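Local coordinates for protein ribonuclease T2 (Homo sapiens, PDB 3T0O) that cleaves single-stranded RNA, preferentially between purine and uridine residues, and in innate immunity degrades microbial RNA into fragments sensed by TLR8, at residues H18-C24 with D75-S79; E68-W73 with S114-R119; Y138-F144 with E218-Y224. One frame throughout, in Å; residues are numbered along the deposited sequence.

Contact 1: H18-C24 with D75-S79; sequences HWPETVC and DVIHS
Next to the probable active site of this RNase T2 fold, the turn 75-79 sets Val76 against His18, Pro20, Val23 and Cys24, where strand 12-18 of the central antiparallel sheet runs into the short helix 20-23. The two branches of Val76 divide the work. Val76 CG2 lies 3.3 Å from His18 NE2, approaching the ring obliquely, and 3.8 Å from Val23 CG2. CG1 of Val76 turns instead to Pro20, with CB and CG of that ring about equally near. The CB of Val76 packs on Cys24 SG, which is tied to Cys31 by a disulfide. Ile77 starts out away from the helix, but its CD1 swings back to the edge of the His18 ring, 3.6 Å from CE1. With chi1 at 57°, His18 CG sits between its own backbone N and carbonyl carbon, which carries the imidazole across to Val76 and Ile77; CG2 of Val23 lies over one face of that ring, toward the rim, and the ring also stacks with His41, a predicted catalytic residue that Ile77 touches as well. No hydrogen bond joins the two segments. Their backbones meet through a CA-H...O contact, Cys24 CA to Val76 O at 3.2 Å. The loop keeps its shape through an Asx turn: Asp75 OD1 accepts from Ile77 N at 3.2 Å, nearly along the C-O axis, and from Ser79 N at 2.9 Å, this second donor standing well above the carboxylate plane.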
loop_
_atom_site.group_PDB
_atom_site.type_symbol
_atom_site.label_atom_id
_atom_site.label_comp_id
_atom_site.label_asym_id
_atom_site.label_seq_id
_atom_site.Cartn_x
_atom_site.Cartn_y
_atom_site.Cartn_z
ATOM N N HIS A 18 -0.512 3.353 0.610
ATOM C CA HIS A 18 -1.129 4.565 0.049
ATOM C C HIS A 18 -1.517 5.553 1.117
ATOM O O HIS A 18 -1.587 5.220 2.275
ATOM C CB HIS A 18 -2.241 4.235 -0.959
ATOM C CG HIS A 18 -3.339 3.359 -0.396
ATOM N ND1 HIS A 18 -4.255 2.781 -1.253
ATOM C CD2 HIS A 18 -3.624 2.929 0.852
ATOM C CE1 HIS A 18 -5.126 2.103 -0.520
ATOM N NE2 HIS A 18 -4.724 2.108 0.742
ATOM N N TRP A 19 -1.713 6.798 0.674
ATOM C CA TRP A 19 -1.967 7.914 1.550
ATOM C C TRP A 19 -3.434 8.211 1.483
ATOM O O TRP A 19 -3.922 8.674 0.477
ATOM C CB TRP A 19 -1.124 9.087 1.059
ATOM C CG TRP A 19 -1.275 10.288 1.926
ATOM C CD1 TRP A 19 -1.781 11.554 1.563
ATOM C CD2 TRP A 19 -0.914 10.397 3.309
ATOM N NE1 TRP A 19 -1.725 12.399 2.656
ATOM C CE2 TRP A 19 -1.222 11.720 3.730
ATOM C CE3 TRP A 19 -0.335 9.512 4.224
ATOM C CZ2 TRP A 19 -0.983 12.175 5.037
ATOM C CZ3 TRP A 19 -0.119 9.952 5.527
ATOM C CH2 TRP A 19 -0.474 11.249 5.936
ATOM N N PRO A 20 -4.162 7.912 2.550
ATOM C CA PRO A 20 -5.619 8.031 2.491
ATOM C C PRO A 20 -6.143 9.367 2.054
ATOM O O PRO A 20 -7.053 9.455 1.252
ATOM C CB PRO A 20 -6.039 7.765 3.952
ATOM C CG PRO A 20 -5.085 6.649 4.384
ATOM C CD PRO A 20 -3.720 7.217 3.771
ATOM N N GLU A 21 -5.580 10.453 2.499
ATOM C CA GLU A 21 -6.154 11.732 2.066
ATOM C C GLU A 21 -6.074 11.940 0.562
ATOM O O GLU A 21 -6.968 12.603 -0.013
ATOM C CB GLU A 21 -5.401 12.836 2.794
ATOM C CG GLU A 21 -5.777 14.291 2.360
ATOM C CD GLU A 21 -7.246 14.612 2.507
ATOM O OE1 GLU A 21 -7.844 14.070 3.426
ATOM O OE2 GLU A 21 -7.767 15.494 1.744
ATOM N N THR A 22 -5.035 11.357 -0.032
ATOM C CA THR A 22 -5.018 11.410 -1.492
ATOM C C THR A 22 -5.949 10.454 -2.182
ATOM O O THR A 22 -6.676 10.864 -3.130
ATOM C CB THR A 22 -3.631 11.152 -1.990
ATOM O OG1 THR A 22 -2.790 12.175 -1.465
ATOM C CG2 THR A 22 -3.531 11.190 -3.527
ATOM N N VAL A 23 -5.961 9.209 -1.759
ATOM C CA VAL A 23 -6.692 8.204 -2.497
ATOM C C VAL A 23 -8.180 8.095 -2.174
ATOM O O VAL A 23 -8.947 7.501 -2.980
ATOM C CB VAL A 23 -6.001 6.829 -2.470
ATOM C CG1 VAL A 23 -4.543 6.897 -3.076
ATOM C CG2 VAL A 23 -6.003 6.214 -1.056
ATOM N N CYS A 24 -8.556 8.566 -0.999
ATOM C CA CYS A 24 -9.971 8.533 -0.633
ATOM C C CYS A 24 -10.807 9.173 -1.723
ATOM O O CYS A 24 -10.477 10.234 -2.284
ATOM C CB CYS A 24 -10.125 9.333 0.666
ATOM S SG CYS A 24 -9.765 8.333 2.116
ATOM N N ASP A 75 -10.257 0.353 4.150
ATOM C CA ASP A 75 -10.702 0.598 2.793
ATOM C C ASP A 75 -10.785 2.064 2.542
ATOM O O ASP A 75 -11.728 2.715 2.919
ATOM C CB ASP A 75 -12.042 -0.065 2.580
ATOM C CG ASP A 75 -12.586 0.152 1.182
ATOM O OD1 ASP A 75 -11.933 0.870 0.399
ATOM O OD2 ASP A 75 -13.691 -0.383 0.880
ATOM N N VAL A 76 -9.732 2.591 1.944
ATOM C CA VAL A 76 -9.670 4.035 1.657
ATOM C C VAL A 76 -9.691 4.323 0.188
ATOM O O VAL A 76 -9.329 5.449 -0.211
ATOM C CB VAL A 76 -8.433 4.656 2.348
ATOM C CG1 VAL A 76 -8.598 4.537 3.870
ATOM C CG2 VAL A 76 -7.119 4.011 1.861
ATOM N N ILE A 77 -10.229 3.385 -0.593
ATOM C CA ILE A 77 -10.436 3.674 -2.030
ATOM C C ILE A 77 -11.921 3.743 -2.251
ATOM O O ILE A 77 -12.421 4.842 -2.505
ATOM C CB ILE A 77 -9.779 2.608 -2.834
ATOM C CG1 ILE A 77 -8.248 2.726 -2.637
ATOM C CG2 ILE A 77 -10.132 2.855 -4.313
ATOM C CD1 ILE A 77 -7.470 1.631 -3.191
ATOM N N HIS A 78 -12.662 2.640 -2.148
ATOM C CA HIS A 78 -14.099 2.765 -2.278
ATOM C C HIS A 78 -14.832 3.030 -0.995
ATOM O O HIS A 78 -16.007 3.481 -1.016
ATOM C CB HIS A 78 -14.723 1.516 -2.807
ATOM C CG HIS A 78 -14.316 1.227 -4.208
ATOM N ND1 HIS A 78 -14.472 2.135 -5.238
ATOM C CD2 HIS A 78 -13.703 0.144 -4.732
ATOM C CE1 HIS A 78 -13.955 1.612 -6.346
ATOM N NE2 HIS A 78 -13.500 0.402 -6.073
ATOM N N SER A 79 -14.120 2.708 0.098
ATOM C CA SER A 79 -14.685 2.961 1.406
ATOM C C SER A 79 -16.053 2.332 1.530
ATOM O O SER A 79 -17.004 2.986 1.968
ATOM C CB SER A 79 -14.725 4.478 1.736
ATOM O OG SER A 79 -13.384 4.941 1.822
#

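Contact 2: E68-W73 with S114-R119; sequences EMRAYW and SLELYR
Helix 107-121 packs beside helix 66-72 in the alpha+beta fold of RNase T2, the short segments crossing at 46° with their axes 11.1 Å apart; Leu115, Tyr118 and Trp73 of the pair rest on Ile40 of strand 39-45. Ser114 meets the far end of the Trp73 indole, its CB 3.3 Å from CZ3, while its hydroxyl is bonded within its own helix to Tyr110 O. Leu115 fills the middle of the interface and is reached by Glu68, Met69 and Tyr72 of helix 66-72 and by Trp73 just past its end. Leu115 CD1 touches Glu68 CB at 4.0 Å and, in the conformer described, Met69 SD, whereas CD2 comes to the indole edge at Trp73 CE3 and to the edge of the Tyr72 ring. Trp73 is further fixed by NE1, which bonds to His41 O, so the same indole joins this helix pair to the strand that carries a predicted catalytic histidine. Tyr118, with CG anti to the backbone N, brings CE2 over one face of the Tyr72 ring. Tyr118 CE2 lies 3.4 Å from Tyr72 CG, yet the planes are inclined by 38° and the pair is oblique. The Tyr118 hydroxyl continues past this contact to bond with Trp38 O. Arg119 closes the interface at its more exposed margin. Bent at chi3, it brings its guanidinium above Glu116 CA and presents an edge to Glu68. In one of two modelled conformers, Arg119 NH1 lies 2.6 Å from Glu68 OE2, a salt bridge whose hydrogen bond, at 130°, is weak.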
loop_
_atom_site.group_PDB
_atom_site.type_symbol
_atom_site.label_atom_id
_atom_site.label_comp_id
_atom_site.label_asym_id
_atom_site.label_seq_id
_atom_site.Cartn_x
_atom_site.Cartn_y
_atom_site.Cartn_z
ATOM N N GLU A 68 -5.779 -5.388 13.533
ATOM C CA GLU A 68 -4.690 -4.826 12.770
ATOM C C GLU A 68 -5.108 -4.498 11.349
ATOM O O GLU A 68 -4.682 -3.467 10.782
ATOM C CB GLU A 68 -3.516 -5.756 12.708
ATOM C CG GLU A 68 -2.680 -5.749 13.982
ATOM C CD GLU A 68 -1.451 -6.615 13.774
ATOM O OE1 GLU A 68 -1.448 -7.730 14.331
ATOM O OE2 GLU A 68 -0.546 -6.193 13.007
ATOM N N MET A 69 -5.900 -5.370 10.736
ATOM C CA MET A 69 -6.384 -5.069 9.369
ATOM C C MET A 69 -7.244 -3.809 9.350
ATOM O O MET A 69 -7.153 -3.021 8.397
ATOM C CB MET A 69 -7.203 -6.203 8.733
ATOM C CG MET A 69 -6.561 -7.513 8.762
ATOM S SD MET A 69 -5.543 -7.632 7.300
ATOM C CE MET A 69 -6.759 -7.563 6.017
ATOM N N ARG A 70 -8.124 -3.603 10.359
ATOM C CA ARG A 70 -8.875 -2.356 10.366
ATOM C C ARG A 70 -7.996 -1.144 10.514
ATOM O O ARG A 70 -8.296 -0.084 9.924
ATOM C CB ARG A 70 -9.961 -2.365 11.469
ATOM C CG ARG A 70 -11.032 -3.449 11.156
ATOM C CD ARG A 70 -12.166 -3.466 12.217
ATOM N NE ARG A 70 -11.661 -3.649 13.557
ATOM C CZ ARG A 70 -11.834 -4.752 14.282
ATOM N NH1 ARG A 70 -12.481 -5.803 13.780
ATOM N NH2 ARG A 70 -11.322 -4.797 15.501
ATOM N N ALA A 71 -6.944 -1.256 11.357
ATOM C CA ALA A 71 -6.092 -0.081 11.618
ATOM C C ALA A 71 -5.139 0.212 10.464
ATOM O O ALA A 71 -4.943 1.364 10.112
ATOM C CB ALA A 71 -5.256 -0.313 12.830
ATOM N N TYR A 72 -4.615 -0.852 9.871
ATOM C CA TYR A 72 -3.507 -0.646 8.937
ATOM C C TYR A 72 -3.917 -0.976 7.540
ATOM O O TYR A 72 -3.161 -0.637 6.594
ATOM C CB TYR A 72 -2.341 -1.627 9.333
ATOM C CG TYR A 72 -1.762 -1.421 10.703
ATOM C CD1 TYR A 72 -1.762 -0.190 11.279
ATOM C CD2 TYR A 72 -1.278 -2.513 11.389
ATOM C CE1 TYR A 72 -1.237 -0.021 12.611
ATOM C CE2 TYR A 72 -0.786 -2.378 12.692
ATOM C CZ TYR A 72 -0.777 -1.127 13.263
ATOM O OH TYR A 72 -0.228 -0.982 14.557
ATOM N N TRP A 73 -5.049 -1.639 7.344
ATOM C CA TRP A 73 -5.449 -2.031 5.992
ATOM C C TRP A 73 -6.896 -1.578 5.754
ATOM O O TRP A 73 -7.724 -2.296 5.210
ATOM C CB TRP A 73 -5.277 -3.535 5.856
ATOM C CG TRP A 73 -5.034 -4.013 4.455
ATOM C CD1 TRP A 73 -5.532 -3.501 3.284
ATOM C CD2 TRP A 73 -4.302 -5.197 4.120
ATOM N NE1 TRP A 73 -5.075 -4.275 2.195
ATOM C CE2 TRP A 73 -4.333 -5.326 2.708
ATOM C CE3 TRP A 73 -3.551 -6.110 4.892
ATOM C CZ2 TRP A 73 -3.646 -6.421 2.024
ATOM C CZ3 TRP A 73 -2.883 -7.162 4.203
ATOM C CH2 TRP A 73 -2.927 -7.264 2.814
ATOM N N SER A 114 1.737 -9.771 5.310
ATOM C CA SER A 114 1.554 -8.441 4.811
ATOM C C SER A 114 1.560 -7.437 5.921
ATOM O O SER A 114 2.244 -6.417 5.864
ATOM C CB SER A 114 0.226 -8.365 4.049
ATOM O OG SER A 114 0.350 -9.183 2.886
ATOM N N LEU A 115 0.843 -7.732 6.990
ATOM C CA LEU A 115 0.856 -6.815 8.133
ATOM C C LEU A 115 2.222 -6.748 8.768
ATOM O O LEU A 115 2.630 -5.665 9.215
ATOM C CB LEU A 115 -0.139 -7.310 9.182
ATOM C CG LEU A 115 -1.586 -7.199 8.736
ATOM C CD1 LEU A 115 -2.477 -8.043 9.653
ATOM C CD2 LEU A 115 -2.073 -5.776 8.792
ATOM N N GLU A 116 2.920 -7.873 8.855
ATOM C CA GLU A 116 4.266 -7.850 9.451
ATOM C C GLU A 116 5.174 -7.000 8.657
ATOM O O GLU A 116 5.911 -6.195 9.220
ATOM C CB GLU A 116 4.794 -9.267 9.490
ATOM C CG GLU A 116 6.065 -9.455 10.201
ATOM C CD GLU A 116 6.340 -10.949 10.350
ATOM O OE1 GLU A 116 6.218 -11.698 9.350
ATOM O OE2 GLU A 116 6.648 -11.392 11.479
ATOM N N LEU A 117 5.130 -7.144 7.344
ATOM C CA LEU A 117 6.007 -6.349 6.471
ATOM C C LEU A 117 5.695 -4.877 6.612
ATOM O O LEU A 117 6.599 -4.032 6.632
ATOM C CB LEU A 117 5.732 -6.770 5.003
ATOM C CG LEU A 117 6.360 -8.126 4.761
ATOM C CD1 LEU A 117 5.872 -8.567 3.397
ATOM C CD2 LEU A 117 7.909 -7.951 4.699
ATOM N N TYR A 118 4.399 -4.543 6.729
ATOM C CA TYR A 118 4.057 -3.127 6.906
ATOM C C TYR A 118 4.710 -2.583 8.210
ATOM O O TYR A 118 5.239 -1.481 8.189
ATOM C CB TYR A 118 2.532 -3.101 7.110
ATOM C CG TYR A 118 1.968 -1.722 7.460
ATOM C CD1 TYR A 118 1.898 -0.738 6.499
ATOM C CD2 TYR A 118 1.525 -1.473 8.735
ATOM C CE1 TYR A 118 1.329 0.520 6.854
ATOM C CE2 TYR A 118 0.960 -0.243 9.112
ATOM C CZ TYR A 118 0.865 0.724 8.138
ATOM O OH TYR A 118 0.305 1.931 8.559
ATOM N N ARG A 119 4.680 -3.355 9.283
ATOM C CA ARG A 119 5.271 -2.956 10.570
ATOM C C ARG A 119 6.781 -2.810 10.486
ATOM O O ARG A 119 7.375 -1.927 11.128
ATOM C CB ARG A 119 4.912 -4.009 11.662
ATOM C CG ARG A 119 3.393 -4.097 11.922
ATOM C CD ARG A 119 2.992 -4.958 13.149
ATOM N NE ARG A 119 3.570 -6.301 13.149
ATOM C CZ ARG A 119 2.934 -7.434 12.850
ATOM N NH1 ARG A 119 1.666 -7.455 12.472
ATOM N NH2 ARG A 119 3.599 -8.578 12.926
#

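Contact 3: Y138-F144 with E218-Y224; sequences YYQVADF and EDGPVFY
Tyr138 leans along segment 218-224, its ring edge at Phe223, where Tyr138 CE1 and Phe223 CD1 are 3.9 Å apart, while CD2 on the other flank of the ring touches Pro221 CB. Tyr139 supplies the regular strand pairing: its N donates to Val222 O at 2.9 Å, and its O accepts from Val222 N at 2.7 Å. Its CE2 meets Tyr224 CD2, and its hydroxyl bonds to Lys133 O. Gln140, bent at chi2 (-71°), folds its amide back over Gly220 and Pro221, with OE1 3.3 Å from Gly220 C. Its own N is held by Asp143 OD2 in the turn of the following helix. Val141 N continues the pairing to Gly220 O at 2.9 Å, and a water accepting from both Ala142 N and Gly220 N bridges the two segments just beyond. Val141 CG2 packs against Val222 CB at 3.6 Å. Phe144 reaches inward from the helix, touching Val222 CG1 and setting its edge toward the face of Tyr224, in a T-shaped pair with planes at 76°; the Tyr224 hydroxyl bonds to Trp38 NE1. The backbone bonds of Tyr139 with Val222 make a short two-stranded antiparallel sheet, which Phe223 ties by a backbone bond to Ile172 of strand 171-180 and through which the C-terminal segment is fastened beside the start of helix 141-152.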
loop_
_atom_site.group_PDB
_atom_site.type_symbol
_atom_site.label_atom_id
_atom_site.label_comp_id
_atom_site.label_asym_id
_atom_site.label_seq_id
_atom_site.Cartn_x
_atom_site.Cartn_y
_atom_site.Cartn_z
ATOM N N TYR A 138 4.648 22.455 -0.837
ATOM C CA TYR A 138 5.034 21.320 -1.672
ATOM C C TYR A 138 6.422 20.755 -1.349
ATOM O O TYR A 138 7.285 21.492 -0.949
ATOM C CB TYR A 138 5.031 21.721 -3.120
ATOM C CG TYR A 138 3.731 22.224 -3.620
ATOM C CD1 TYR A 138 2.483 21.851 -3.016
ATOM C CD2 TYR A 138 3.739 23.078 -4.714
ATOM C CE1 TYR A 138 1.282 22.341 -3.515
ATOM C CE2 TYR A 138 2.536 23.535 -5.238
ATOM C CZ TYR A 138 1.335 23.164 -4.632
ATOM O OH TYR A 138 0.214 23.705 -5.228
ATOM N N TYR A 139 6.614 19.466 -1.621
ATOM C CA TYR A 139 7.887 18.813 -1.603
ATOM C C TYR A 139 8.326 18.654 -3.026
ATOM O O TYR A 139 7.574 18.976 -3.975
ATOM C CB TYR A 139 7.750 17.406 -1.011
ATOM C CG TYR A 139 7.532 17.481 0.483
ATOM C CD1 TYR A 139 8.610 17.566 1.341
ATOM C CD2 TYR A 139 6.247 17.538 1.016
ATOM C CE1 TYR A 139 8.459 17.692 2.677
ATOM C CE2 TYR A 139 6.080 17.637 2.400
ATOM C CZ TYR A 139 7.179 17.685 3.195
ATOM O OH TYR A 139 7.003 17.842 4.529
ATOM N N GLN A 140 9.544 18.159 -3.205
ATOM C CA GLN A 140 9.887 17.617 -4.524
ATOM C C GLN A 140 9.759 16.116 -4.509
ATOM O O GLN A 140 9.934 15.483 -3.494
ATOM C CB GLN A 140 11.323 17.944 -4.866
ATOM C CG GLN A 140 11.593 19.445 -4.919
ATOM C CD GLN A 140 10.941 20.040 -6.132
ATOM O OE1 GLN A 140 11.176 19.593 -7.273
ATOM N NE2 GLN A 140 10.146 21.063 -5.908
ATOM N N VAL A 141 9.375 15.516 -5.637
ATOM C CA VAL A 141 9.331 14.079 -5.689
ATOM C C VAL A 141 10.670 13.484 -5.281
ATOM O O VAL A 141 10.630 12.457 -4.609
ATOM C CB VAL A 141 8.898 13.574 -7.056
ATOM C CG1 VAL A 141 9.081 12.048 -7.142
ATOM C CG2 VAL A 141 7.412 14.016 -7.246
ATOM N N ALA A 142 11.788 14.136 -5.624
ATOM C CA ALA A 142 13.117 13.595 -5.227
ATOM C C ALA A 142 13.283 13.553 -3.729
ATOM O O ALA A 142 14.042 12.723 -3.217
ATOM C CB ALA A 142 14.229 14.452 -5.850
ATOM N N ASP A 143 12.541 14.386 -3.010
ATOM C CA ASP A 143 12.664 14.305 -1.535
ATOM C C ASP A 143 12.242 12.935 -1.055
ATOM O O ASP A 143 12.939 12.307 -0.207
ATOM C CB ASP A 143 11.781 15.358 -0.855
ATOM C CG ASP A 143 12.224 16.760 -1.161
ATOM O OD1 ASP A 143 13.452 17.008 -1.440
ATOM O OD2 ASP A 143 11.343 17.652 -1.106
ATOM N N PHE A 144 11.134 12.438 -1.588
ATOM C CA PHE A 144 10.656 11.147 -1.224
ATOM C C PHE A 144 11.555 10.073 -1.822
ATOM O O PHE A 144 11.969 9.184 -1.156
ATOM C CB PHE A 144 9.273 10.941 -1.779
ATOM C CG PHE A 144 8.247 11.676 -1.044
ATOM C CD1 PHE A 144 7.513 11.047 -0.037
ATOM C CD2 PHE A 144 7.924 13.007 -1.421
ATOM C CE1 PHE A 144 6.549 11.761 0.604
ATOM C CE2 PHE A 144 6.929 13.709 -0.776
ATOM C CZ PHE A 144 6.246 13.066 0.266
ATOM N N GLU A 218 5.666 12.610 -11.533
ATOM C CA GLU A 218 6.621 13.360 -12.349
ATOM C C GLU A 218 7.707 14.008 -11.478
ATOM O O GLU A 218 7.411 14.461 -10.386
ATOM C CB GLU A 218 5.844 14.422 -13.100
ATOM C CG GLU A 218 4.846 13.834 -14.102
ATOM C CD GLU A 218 5.555 13.068 -15.262
ATOM O OE1 GLU A 218 6.780 12.899 -15.227
ATOM O OE2 GLU A 218 4.809 12.464 -15.971
ATOM N N ASP A 219 8.967 14.086 -11.939
ATOM C CA ASP A 219 9.924 14.854 -11.153
ATOM C C ASP A 219 9.379 16.271 -10.976
ATOM O O ASP A 219 8.721 16.864 -11.888
ATOM C CB ASP A 219 11.295 14.918 -11.828
ATOM C CG ASP A 219 11.988 13.556 -11.921
ATOM O OD1 ASP A 219 12.922 13.432 -12.758
ATOM O OD2 ASP A 219 11.634 12.642 -11.157
ATOM N N GLY A 220 9.625 16.864 -9.829
ATOM C CA GLY A 220 9.189 18.216 -9.578
ATOM C C GLY A 220 8.327 18.330 -8.335
ATOM O O GLY A 220 8.311 17.401 -7.506
ATOM N N PRO A 221 7.582 19.406 -8.211
ATOM C CA PRO A 221 6.801 19.611 -6.986
ATOM C C PRO A 221 5.690 18.617 -6.825
ATOM O O PRO A 221 5.144 18.085 -7.823
ATOM C CB PRO A 221 6.223 21.050 -7.131
ATOM C CG PRO A 221 6.970 21.603 -8.228
ATOM C CD PRO A 221 7.542 20.583 -9.084
ATOM N N VAL A 222 5.464 18.278 -5.575
ATOM C CA VAL A 222 4.395 17.338 -5.300
ATOM C C VAL A 222 3.730 17.774 -3.990
ATOM O O VAL A 222 4.399 18.239 -3.029
ATOM C CB VAL A 222 4.964 15.842 -5.256
ATOM C CG1 VAL A 222 6.068 15.719 -4.214
ATOM C CG2 VAL A 222 3.800 14.819 -4.919
ATOM N N PHE A 223 2.428 17.638 -3.971
ATOM C CA PHE A 223 1.677 17.946 -2.740
ATOM C C PHE A 223 1.504 16.673 -1.951
ATOM O O PHE A 223 1.048 15.651 -2.468
ATOM C CB PHE A 223 0.314 18.529 -3.194
ATOM C CG PHE A 223 -0.578 19.008 -2.110
ATOM C CD1 PHE A 223 -0.095 19.656 -0.984
ATOM C CD2 PHE A 223 -1.944 18.840 -2.251
ATOM C CE1 PHE A 223 -0.976 20.130 0.054
ATOM C CE2 PHE A 223 -2.834 19.317 -1.223
ATOM C CZ PHE A 223 -2.312 19.958 -0.098
ATOM N N TYR A 224 1.746 16.773 -0.649
ATOM C CA TYR A 224 1.583 15.645 0.279
ATOM C C TYR A 224 0.553 16.190 1.297
ATOM O O TYR A 224 0.911 16.893 2.279
ATOM C CB TYR A 224 2.954 15.409 0.923
ATOM C CG TYR A 224 3.012 14.340 1.971
ATOM C CD1 TYR A 224 2.074 13.292 1.994
ATOM C CD2 TYR A 224 4.048 14.321 2.854
ATOM C CE1 TYR A 224 2.128 12.277 2.968
ATOM C CE2 TYR A 224 4.187 13.329 3.793
ATOM C CZ TYR A 224 3.207 12.304 3.862
ATOM O OH TYR A 224 3.375 11.302 4.771
HETATM O O HOH W 1 11.671 15.851 -7.975
#

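How the contacts relate
Contacts 1 and 2 are both mainly buried and lie near the predicted catalytic His41, whereas contact 3 is partly exposed and remote from the annotated sites. Segments 68-73 and 75-79 almost adjoin in sequence, so one continuous piece of chain packs first on helix 107-121 and then on the region of helix 20-23. Contacts 1 and 3 meet directly where the Trp19 and Tyr224 rings pack edge-to-face; contacts 2 and 3 lie on opposite sides of the chain's centre. Their chemistry differs accordingly: apolar packing without a cross-segment hydrogen bond in contact 1, aromatic and aliphatic helix packing with a salt bridge at the exposed margin in contact 2, and backbone strand pairing backed by aromatic packing in contact 3.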